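Local coordinates for glutamic acid/alanine-rich protein (Trypanosoma congolense, PDB 2Y44) that is a surface protein of the trypanosome whose elongated helical-bundle ectodomain probably forms part of the parasite's cell coat, at residues Ala12-Ala17 with Gly124-Val129; Ser37-Arg42 with Glu179-Glu184; Ser133-Phe138 with Val158-Leu163. One frame throughout, in Å; residues are numbered along the deposited sequence.

Interaction 1: Ala12-Ala17 with Gly124-Val129; sequences ARQLRA and GAAAEV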
loop_
_atom_site.group_PDB
_atom_site.type_symbol
_atom_site.label_atom_id
_atom_site.label_comp_id
_atom_site.label_asym_id
_atom_site.label_seq_id
_atom_site.Cartn_x
_atom_site.Cartn_y
_atom_site.Cartn_z
ATOM N N ALA A 12 11.795 -12.437 -1.967
ATOM C CA ALA A 12 11.007 -13.029 -0.897
ATOM C C ALA A 12 10.735 -12.028 0.237
ATOM O O ALA A 12 9.616 -11.951 0.731
ATOM C CB ALA A 12 11.692 -14.272 -0.356
ATOM N N ARG A 13 11.739 -11.240 0.608
ATOM C CA ARG A 13 11.556 -10.215 1.693
ATOM C C ARG A 13 10.554 -9.131 1.306
ATOM O O ARG A 13 9.764 -8.650 2.138
ATOM C CB ARG A 13 12.907 -9.575 2.059
ATOM C CG ARG A 13 13.866 -10.575 2.736
ATOM C CD ARG A 13 14.436 -9.951 3.992
ATOM N NE ARG A 13 15.175 -10.891 4.840
ATOM C CZ ARG A 13 16.487 -11.107 4.755
ATOM N NH1 ARG A 13 17.206 -10.516 3.800
ATOM N NH2 ARG A 13 17.082 -11.880 5.656
ATOM N N GLN A 14 10.595 -8.728 0.034
ATOM C CA GLN A 14 9.565 -7.836 -0.521
ATOM C C GLN A 14 8.163 -8.433 -0.439
ATOM O O GLN A 14 7.245 -7.793 0.064
ATOM C CB GLN A 14 9.915 -7.408 -1.966
ATOM C CG GLN A 14 11.248 -6.681 -2.089
ATOM C CD GLN A 14 11.202 -5.240 -1.573
ATOM O OE1 GLN A 14 12.071 -4.805 -0.793
ATOM N NE2 GLN A 14 10.216 -4.498 -2.016
ATOM N N LEU A 15 7.986 -9.649 -0.962
ATOM C CA LEU A 15 6.720 -10.345 -0.866
ATOM C C LEU A 15 6.232 -10.486 0.589
ATOM O O LEU A 15 5.069 -10.245 0.900
ATOM C CB LEU A 15 6.823 -11.719 -1.532
ATOM C CG LEU A 15 7.049 -11.721 -3.049
ATOM C CD1 LEU A 15 7.292 -13.136 -3.541
ATOM C CD2 LEU A 15 5.901 -11.031 -3.816
ATOM N N ARG A 16 7.112 -10.919 1.485
ATOM C CA ARG A 16 6.722 -11.043 2.889
ATOM C C ARG A 16 6.276 -9.725 3.549
ATOM O O ARG A 16 5.591 -9.741 4.588
ATOM C CB ARG A 16 7.885 -11.647 3.707
ATOM C CG ARG A 16 8.248 -13.029 3.250
ATOM C CD ARG A 16 9.583 -13.409 3.839
ATOM N NE ARG A 16 10.091 -14.683 3.330
ATOM C CZ ARG A 16 11.363 -15.070 3.489
ATOM N NH1 ARG A 16 12.256 -14.256 4.084
ATOM N NH2 ARG A 16 11.770 -16.228 2.988
ATOM N N ALA A 17 6.602 -8.598 2.926
ATOM C CA ALA A 17 6.312 -7.298 3.511
ATOM C C ALA A 17 4.955 -6.761 3.056
ATOM O O ALA A 17 4.506 -5.762 3.588
ATOM C CB ALA A 17 7.426 -6.286 3.213
ATOM N N GLY A 124 12.469 -13.281 7.624
ATOM C CA GLY A 124 12.006 -11.920 7.845
ATOM C C GLY A 124 11.583 -11.198 6.584
ATOM O O GLY A 124 11.828 -11.659 5.444
ATOM N N ALA A 125 10.982 -10.037 6.801
ATOM C CA ALA A 125 10.397 -9.210 5.751
ATOM C C ALA A 125 11.227 -7.944 5.562
ATOM O O ALA A 125 11.903 -7.472 6.507
ATOM C CB ALA A 125 8.927 -8.849 6.126
ATOM N N ALA A 126 11.229 -7.417 4.329
ATOM C CA ALA A 126 11.784 -6.099 4.100
ATOM C C ALA A 126 11.031 -5.020 4.897
ATOM O O ALA A 126 9.903 -5.210 5.303
ATOM C CB ALA A 126 11.779 -5.763 2.625
ATOM N N ALA A 127 11.667 -3.879 5.121
ATOM C CA ALA A 127 10.923 -2.746 5.676
ATOM C C ALA A 127 10.523 -1.800 4.554
ATOM O O ALA A 127 11.220 -1.692 3.542
ATOM C CB ALA A 127 11.750 -2.018 6.730
ATOM N N GLU A 128 9.375 -1.147 4.711
ATOM C CA GLU A 128 9.030 0.004 3.872
ATOM C C GLU A 128 9.005 -0.361 2.392
ATOM O O GLU A 128 9.610 0.333 1.557
ATOM C CB GLU A 128 10.013 1.151 4.097
ATOM C CG GLU A 128 9.938 1.780 5.492
ATOM C CD GLU A 128 10.675 3.095 5.550
ATOM O OE1 GLU A 128 10.844 3.715 4.475
ATOM O OE2 GLU A 128 11.104 3.503 6.658
ATOM N N VAL A 129 8.327 -1.461 2.083
ATOM C CA VAL A 129 8.207 -1.950 0.709
ATOM C C VAL A 129 7.318 -0.962 -0.051
ATOM O O VAL A 129 6.311 -0.482 0.485
ATOM C CB VAL A 129 7.592 -3.392 0.681
ATOM C CG1 VAL A 129 6.345 -3.428 1.536
ATOM C CG2 VAL A 129 7.248 -3.842 -0.729
HETATM O O HOH W 1 12.353 -2.354 0.747
#
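Arg16 and Gly124 meet through an extended side chain: CG lies anti to the carbonyl carbon (chi1 -62°), the chain runs straight to NE, and NH1 gives a hydrogen bond of 3.0 Å to Gly124 O. This oxygen lies in the guanidinium plane. NH1 also bonds to Cys122 O, NH2 pairs with Asp100, and Ala12 CB lies over the rim of one face of the Arg16 guanidinium. Arg13, its chain bent at chi2 (-131°), brings CD to 3.4 Å from the same Gly124 O, while its NE is bonded to Thr123 O. The backbone adds a second bond, 2.9 Å from Ala126 N to Arg13 O. An extended loop, following the disulfide partner Cys122 and leading to helix 131-144, is thus laid over the C-terminal end of helix 2-16 in this all-helical ectodomain. Beyond it, Ala17 CB packs tightly against Val129 CG1 (3.5 Å) and lies 4.2 Å from Ala125 CB. Gln14 and Val129 lie alongside, running opposite ways; the amide NE2, which bonds to Ser133 OG, passes 3.3 Å from Val129 CG2, and a water donates to both Gln14 OE1 and Ala127 O.

Interaction 2: Ser37-Arg42 with Glu179-Glu184; sequences SEAKER and EAEKAE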
loop_
_atom_site.group_PDB
_atom_site.type_symbol
_atom_site.label_atom_id
_atom_site.label_comp_id
_atom_site.label_asym_id
_atom_site.label_seq_id
_atom_site.Cartn_x
_atom_site.Cartn_y
_atom_site.Cartn_z
ATOM N N SER A 37 -13.643 13.756 8.076
ATOM C CA SER A 37 -14.952 13.768 8.682
ATOM C C SER A 37 -15.021 14.736 9.859
ATOM O O SER A 37 -16.061 15.373 10.071
ATOM C CB SER A 37 -15.350 12.354 9.132
ATOM O OG SER A 37 -15.542 11.550 7.992
ATOM N N GLU A 38 -13.931 14.812 10.616
ATOM C CA GLU A 38 -13.866 15.789 11.721
ATOM C C GLU A 38 -13.916 17.219 11.195
ATOM O O GLU A 38 -14.607 18.082 11.782
ATOM C CB GLU A 38 -12.627 15.564 12.568
ATOM C CG GLU A 38 -12.731 14.303 13.421
ATOM C CD GLU A 38 -11.376 13.850 13.948
ATOM O OE1 GLU A 38 -10.357 14.508 13.647
ATOM O OE2 GLU A 38 -11.327 12.801 14.617
ATOM N N ALA A 39 -13.279 17.456 10.052
ATOM C CA ALA A 39 -13.325 18.802 9.440
ATOM C C ALA A 39 -14.742 19.085 8.955
ATOM O O ALA A 39 -15.225 20.226 9.059
ATOM C CB ALA A 39 -12.287 18.950 8.288
ATOM N N LYS A 40 -15.376 18.087 8.335
ATOM C CA LYS A 40 -16.786 18.217 7.969
ATOM C C LYS A 40 -17.638 18.614 9.167
ATOM O O LYS A 40 -18.433 19.526 9.075
ATOM C CB LYS A 40 -17.335 16.894 7.421
ATOM C CG LYS A 40 -18.788 16.989 7.186
ATOM C CD LYS A 40 -19.377 15.692 6.697
ATOM C CE LYS A 40 -20.886 15.828 6.516
ATOM N NZ LYS A 40 -21.540 14.496 6.150
ATOM N N GLU A 41 -17.484 17.910 10.281
ATOM C CA GLU A 41 -18.311 18.199 11.465
ATOM C C GLU A 41 -18.070 19.628 11.961
ATOM O O GLU A 41 -19.017 20.304 12.371
ATOM C CB GLU A 41 -18.016 17.220 12.606
ATOM C CG GLU A 41 -18.876 17.478 13.814
ATOM C CD GLU A 41 -18.921 16.304 14.779
ATOM O OE1 GLU A 41 -18.061 15.397 14.667
ATOM O OE2 GLU A 41 -19.841 16.274 15.628
ATOM N N ARG A 42 -16.823 20.084 11.937
ATOM C CA ARG A 42 -16.524 21.457 12.335
ATOM C C ARG A 42 -17.249 22.462 11.431
ATOM O O ARG A 42 -17.834 23.433 11.923
ATOM C CB ARG A 42 -15.012 21.735 12.425
ATOM C CG ARG A 42 -14.337 21.059 13.656
ATOM C CD ARG A 42 -12.885 21.556 13.851
ATOM N NE ARG A 42 -12.038 21.238 12.707
ATOM C CZ ARG A 42 -11.431 20.063 12.523
ATOM N NH1 ARG A 42 -11.487 19.125 13.451
ATOM N NH2 ARG A 42 -10.668 19.881 11.460
ATOM N N GLU A 179 -8.256 18.899 1.336
ATOM C CA GLU A 179 -9.355 19.782 0.907
ATOM C C GLU A 179 -10.398 20.021 1.992
ATOM O O GLU A 179 -10.915 21.152 2.130
ATOM C CB GLU A 179 -10.056 19.200 -0.300
ATOM C CG GLU A 179 -9.254 19.288 -1.594
ATOM C CD GLU A 179 -10.123 18.934 -2.783
ATOM O OE1 GLU A 179 -10.861 19.816 -3.294
ATOM O OE2 GLU A 179 -10.118 17.751 -3.151
ATOM N N ALA A 180 -10.683 18.979 2.785
ATOM C CA ALA A 180 -11.717 19.092 3.843
ATOM C C ALA A 180 -11.278 20.125 4.873
ATOM O O ALA A 180 -12.033 21.044 5.230
ATOM C CB ALA A 180 -11.937 17.747 4.522
ATOM N N GLU A 181 -10.006 20.034 5.256
ATOM C CA GLU A 181 -9.449 20.958 6.229
ATOM C C GLU A 181 -9.314 22.385 5.640
ATOM O O GLU A 181 -9.647 23.371 6.315
ATOM C CB GLU A 181 -8.143 20.399 6.782
ATOM C CG GLU A 181 -8.382 19.195 7.775
ATOM C CD GLU A 181 -7.076 18.481 8.161
ATOM O OE1 GLU A 181 -6.272 18.316 7.213
ATOM O OE2 GLU A 181 -6.830 18.127 9.382
ATOM N N LYS A 182 -8.981 22.490 4.360
ATOM C CA LYS A 182 -8.863 23.809 3.735
ATOM C C LYS A 182 -10.217 24.483 3.615
ATOM O O LYS A 182 -10.315 25.717 3.708
ATOM C CB LYS A 182 -8.160 23.752 2.364
ATOM C CG LYS A 182 -6.641 23.591 2.469
ATOM C CD LYS A 182 -6.015 24.776 3.196
ATOM C CE LYS A 182 -4.510 24.702 3.184
ATOM N NZ LYS A 182 -3.907 26.056 3.031
ATOM N N ALA A 183 -11.269 23.680 3.461
ATOM C CA ALA A 183 -12.610 24.237 3.286
ATOM C C ALA A 183 -13.066 24.822 4.611
ATOM O O ALA A 183 -13.642 25.901 4.640
ATOM C CB ALA A 183 -13.590 23.174 2.832
ATOM N N GLU A 184 -12.707 24.143 5.699
ATOM C CA GLU A 184 -13.172 24.498 7.025
ATOM C C GLU A 184 -12.164 25.441 7.690
ATOM O O GLU A 184 -12.375 26.654 7.777
ATOM C CB GLU A 184 -13.321 23.217 7.856
ATOM C CG GLU A 184 -14.344 23.300 8.937
ATOM C CD GLU A 184 -13.897 24.163 10.080
ATOM O OE1 GLU A 184 -12.905 23.770 10.738
ATOM O OE2 GLU A 184 -14.528 25.227 10.314
HETATM O O HOH W 2 -9.597 17.410 10.897
#
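Arg42 on helix 18-53 reaches Glu184, the chain's last residue, just past helix 149-183, with a salt bridge from NE to OE1, a weak hydrogen bond of 3.3 Å that is bent to 147° at the hydrogen. The two side chains are set nearly perpendicular, and the guanidinium and carboxylate planes stand 67° apart, so the acid meets the guanidinium through one oxygen at its edge rather than as a paired two-oxygen bridge. The bend of Arg42 at chi3 turns NE to this side. Also at the guanidinium edge, NH2 gives a hydrogen bond of 2.8 Å to a water, which in turn donates to Glu181 OE2 at 3.2 Å. The water therefore joins two charged groups whose own atoms, Arg42 NH2 and Glu181 OE2, stay 4.7 Å apart. Glu184 CG, placed anti to its backbone N, lies 3.2 Å from Ala39 O. The apolar part of the contact is alanine: Ala39 CB meets Ala180 CB at 4.0 Å and also touches the CG of Glu181. With such small side chains, the axes of the two short segments approach to 8.4 Å, at 20°. Helix 18-53, at segment 37-42 within a predicted coiled coil (33-60), thus lies beside the C-terminal end of helix 149-183, and helix 57-107 completes the three-helix bundle, with Ala70 against Ala180, Arg66 against Ala183 and Ala71 against Ser37.

Interaction 3: Ser133-Phe138 with Val158-Leu163; sequences SLESAF and VFVKGL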
loop_
_atom_site.group_PDB
_atom_site.type_symbol
_atom_site.label_atom_id
_atom_site.label_comp_id
_atom_site.label_asym_id
_atom_site.label_seq_id
_atom_site.Cartn_x
_atom_site.Cartn_y
_atom_site.Cartn_z
ATOM N N SER A 133 10.409 -0.411 -4.787
ATOM C CA SER A 133 11.374 -1.414 -4.241
ATOM C C SER A 133 11.017 -2.846 -4.676
ATOM O O SER A 133 11.894 -3.665 -4.993
ATOM C CB SER A 133 11.463 -1.355 -2.719
ATOM O OG SER A 133 10.227 -1.738 -2.125
ATOM N N LEU A 134 9.722 -3.104 -4.752
ATOM C CA LEU A 134 9.206 -4.391 -5.219
ATOM C C LEU A 134 9.513 -4.588 -6.715
ATOM O O LEU A 134 10.092 -5.605 -7.093
ATOM C CB LEU A 134 7.711 -4.421 -4.947
ATOM C CG LEU A 134 6.853 -5.551 -5.438
ATOM C CD1 LEU A 134 7.337 -6.782 -4.669
ATOM C CD2 LEU A 134 5.371 -5.212 -5.065
ATOM N N GLU A 135 9.278 -3.561 -7.542
ATOM C CA GLU A 135 9.635 -3.690 -8.962
ATOM C C GLU A 135 11.135 -3.924 -9.152
ATOM O O GLU A 135 11.562 -4.715 -10.004
ATOM C CB GLU A 135 9.195 -2.436 -9.733
ATOM C CG GLU A 135 9.422 -2.543 -11.232
ATOM C CD GLU A 135 8.710 -1.423 -11.980
ATOM O OE1 GLU A 135 9.119 -0.250 -11.836
ATOM O OE2 GLU A 135 7.729 -1.712 -12.685
ATOM N N SER A 136 11.958 -3.191 -8.407
ATOM C CA SER A 136 13.389 -3.340 -8.543
ATOM C C SER A 136 13.836 -4.759 -8.209
ATOM O O SER A 136 14.654 -5.354 -8.939
ATOM C CB SER A 136 14.088 -2.356 -7.626
ATOM O OG SER A 136 13.848 -1.037 -8.116
ATOM N N ALA A 137 13.251 -5.309 -7.146
ATOM C CA ALA A 137 13.609 -6.657 -6.694
ATOM C C ALA A 137 13.284 -7.687 -7.795
ATOM O O ALA A 137 14.083 -8.587 -8.068
ATOM C CB ALA A 137 12.873 -7.013 -5.372
ATOM N N PHE A 138 12.124 -7.566 -8.416
ATOM C CA PHE A 138 11.785 -8.515 -9.480
ATOM C C PHE A 138 12.655 -8.297 -10.709
ATOM O O PHE A 138 13.033 -9.267 -11.354
ATOM C CB PHE A 138 10.297 -8.418 -9.851
ATOM C CG PHE A 138 9.410 -9.254 -8.970
ATOM C CD1 PHE A 138 9.146 -10.567 -9.303
ATOM C CD2 PHE A 138 8.871 -8.728 -7.820
ATOM C CE1 PHE A 138 8.366 -11.386 -8.491
ATOM C CE2 PHE A 138 8.053 -9.540 -7.000
ATOM C CZ PHE A 138 7.801 -10.851 -7.350
ATOM N N VAL A 158 2.047 -7.933 -11.225
ATOM C CA VAL A 158 0.804 -8.070 -10.486
ATOM C C VAL A 158 0.882 -7.337 -9.134
ATOM O O VAL A 158 -0.031 -6.588 -8.761
ATOM C CB VAL A 158 0.496 -9.576 -10.218
ATOM C CG1 VAL A 158 -0.705 -9.706 -9.254
ATOM C CG2 VAL A 158 0.171 -10.285 -11.539
ATOM N N PHE A 159 2.010 -7.517 -8.441
ATOM C CA PHE A 159 2.134 -7.036 -7.066
ATOM C C PHE A 159 2.483 -5.566 -7.158
ATOM O O PHE A 159 2.057 -4.763 -6.332
ATOM C CB PHE A 159 3.189 -7.845 -6.292
ATOM C CG PHE A 159 2.972 -9.316 -6.360
ATOM C CD1 PHE A 159 1.728 -9.860 -6.036
ATOM C CD2 PHE A 159 4.012 -10.174 -6.719
ATOM C CE1 PHE A 159 1.510 -11.235 -6.132
ATOM C CE2 PHE A 159 3.802 -11.552 -6.781
ATOM C CZ PHE A 159 2.570 -12.076 -6.493
ATOM N N VAL A 160 3.227 -5.201 -8.193
ATOM C CA VAL A 160 3.607 -3.814 -8.379
ATOM C C VAL A 160 2.331 -3.005 -8.636
ATOM O O VAL A 160 2.106 -1.970 -7.977
ATOM C CB VAL A 160 4.613 -3.660 -9.553
ATOM C CG1 VAL A 160 4.744 -2.155 -9.944
ATOM C CG2 VAL A 160 5.969 -4.247 -9.145
ATOM N N LYS A 161 1.444 -3.549 -9.463
ATOM C CA LYS A 161 0.159 -2.911 -9.747
ATOM C C LYS A 161 -0.656 -2.795 -8.480
ATOM O O LYS A 161 -1.230 -1.736 -8.201
ATOM C CB LYS A 161 -0.616 -3.729 -10.781
ATOM C CG LYS A 161 -1.920 -3.050 -11.243
ATOM C CD LYS A 161 -2.286 -3.359 -12.699
ATOM C CE LYS A 161 -3.799 -3.259 -12.926
ATOM N NZ LYS A 161 -4.417 -2.270 -11.987
ATOM N N GLY A 162 -0.694 -3.871 -7.690
ATOM C CA GLY A 162 -1.583 -3.835 -6.514
ATOM C C GLY A 162 -1.069 -2.853 -5.478
ATOM O O GLY A 162 -1.863 -2.136 -4.802
ATOM N N LEU A 163 0.255 -2.797 -5.336
ATOM C CA LEU A 163 0.859 -1.847 -4.396
ATOM C C LEU A 163 0.715 -0.398 -4.880
ATOM O O LEU A 163 0.416 0.487 -4.080
ATOM C CB LEU A 163 2.334 -2.186 -4.101
ATOM C CG LEU A 163 2.977 -1.559 -2.849
ATOM C CD1 LEU A 163 2.065 -1.680 -1.648
ATOM C CD2 LEU A 163 4.323 -2.191 -2.515
#
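Leu134 reaches across to Phe159 and Val160 at the tightly packed part of the contact. Its CG stands anti to the backbone N (chi1 174°), and the CD2 branch comes to 3.6 Å from Phe159 CB, with the carbonyl of Phe159 equally close. The same methyl group meets Leu163 CD2 at 4.1 Å, so a single leucine branch touches residues one turn apart on the facing helix. Leu134 and Val160 pass side by side, pointing opposite ways, with Leu134 CG 4.0 Å from Val160 CG2. That valine methyl also rests on the backbone of helix 131-144, 3.7 Å from Glu135 CA. Deeper in, Phe138 is set nearly perpendicular to Phe159: Phe138 CZ approaches the CD2 edge of Phe159 at 3.9 Å, near the plane of the Phe159 ring. Phe159 is covered further by Leu88, Ala91, Ser92 and Ala95 of helix 57-107 and by Leu15 of helix 2-16, while Phe138 touches Val11.

The other side of the contact is looser and faces solvent. Glu135 is the exposed member; its CB lies 3.7 Å from Val160 CG2, and its chain, anti at chi1 and extended beyond CG, leaves OE2 4.1 Å from Val160 CG1.

The consecutive helices 131-144 and 149-183 form an antiparallel helical hairpin; the axes of the short segments come within 9.3 Å, at 173°. Across it the partners are methyl groups, two phenylalanine rings and the aliphatic base of a glutamate, with neither a hydrogen bond nor a salt bridge between the segments, which implies that the pairing rests on the fit of apolar shapes and the burial of hydrocarbon.

Overall arrangement
Interactions 1 and 3 are neighbours, their centres 11 Å apart, and the bond between Gln14 and Ser133 is their polar junction. Leu15 CD2 packs on Phe159 CD2 at 3.6 Å, so helix 2-16 lies against both arms of the hairpin of interaction 3. Interaction 2 stands apart, where the bundle has thinned to three helices: its centre is 36 Å from that of interaction 1 and 35 Å from that of interaction 3, with nearest atoms about 23 and 20 Å apart. Helix 149-183 links interactions 3 and 2, and helices 2-16 and 18-53, consecutive in the chain, link 1 and 2. A glycerol, probably from the crystallisation liquor, lies beside Gly124 in interaction 1.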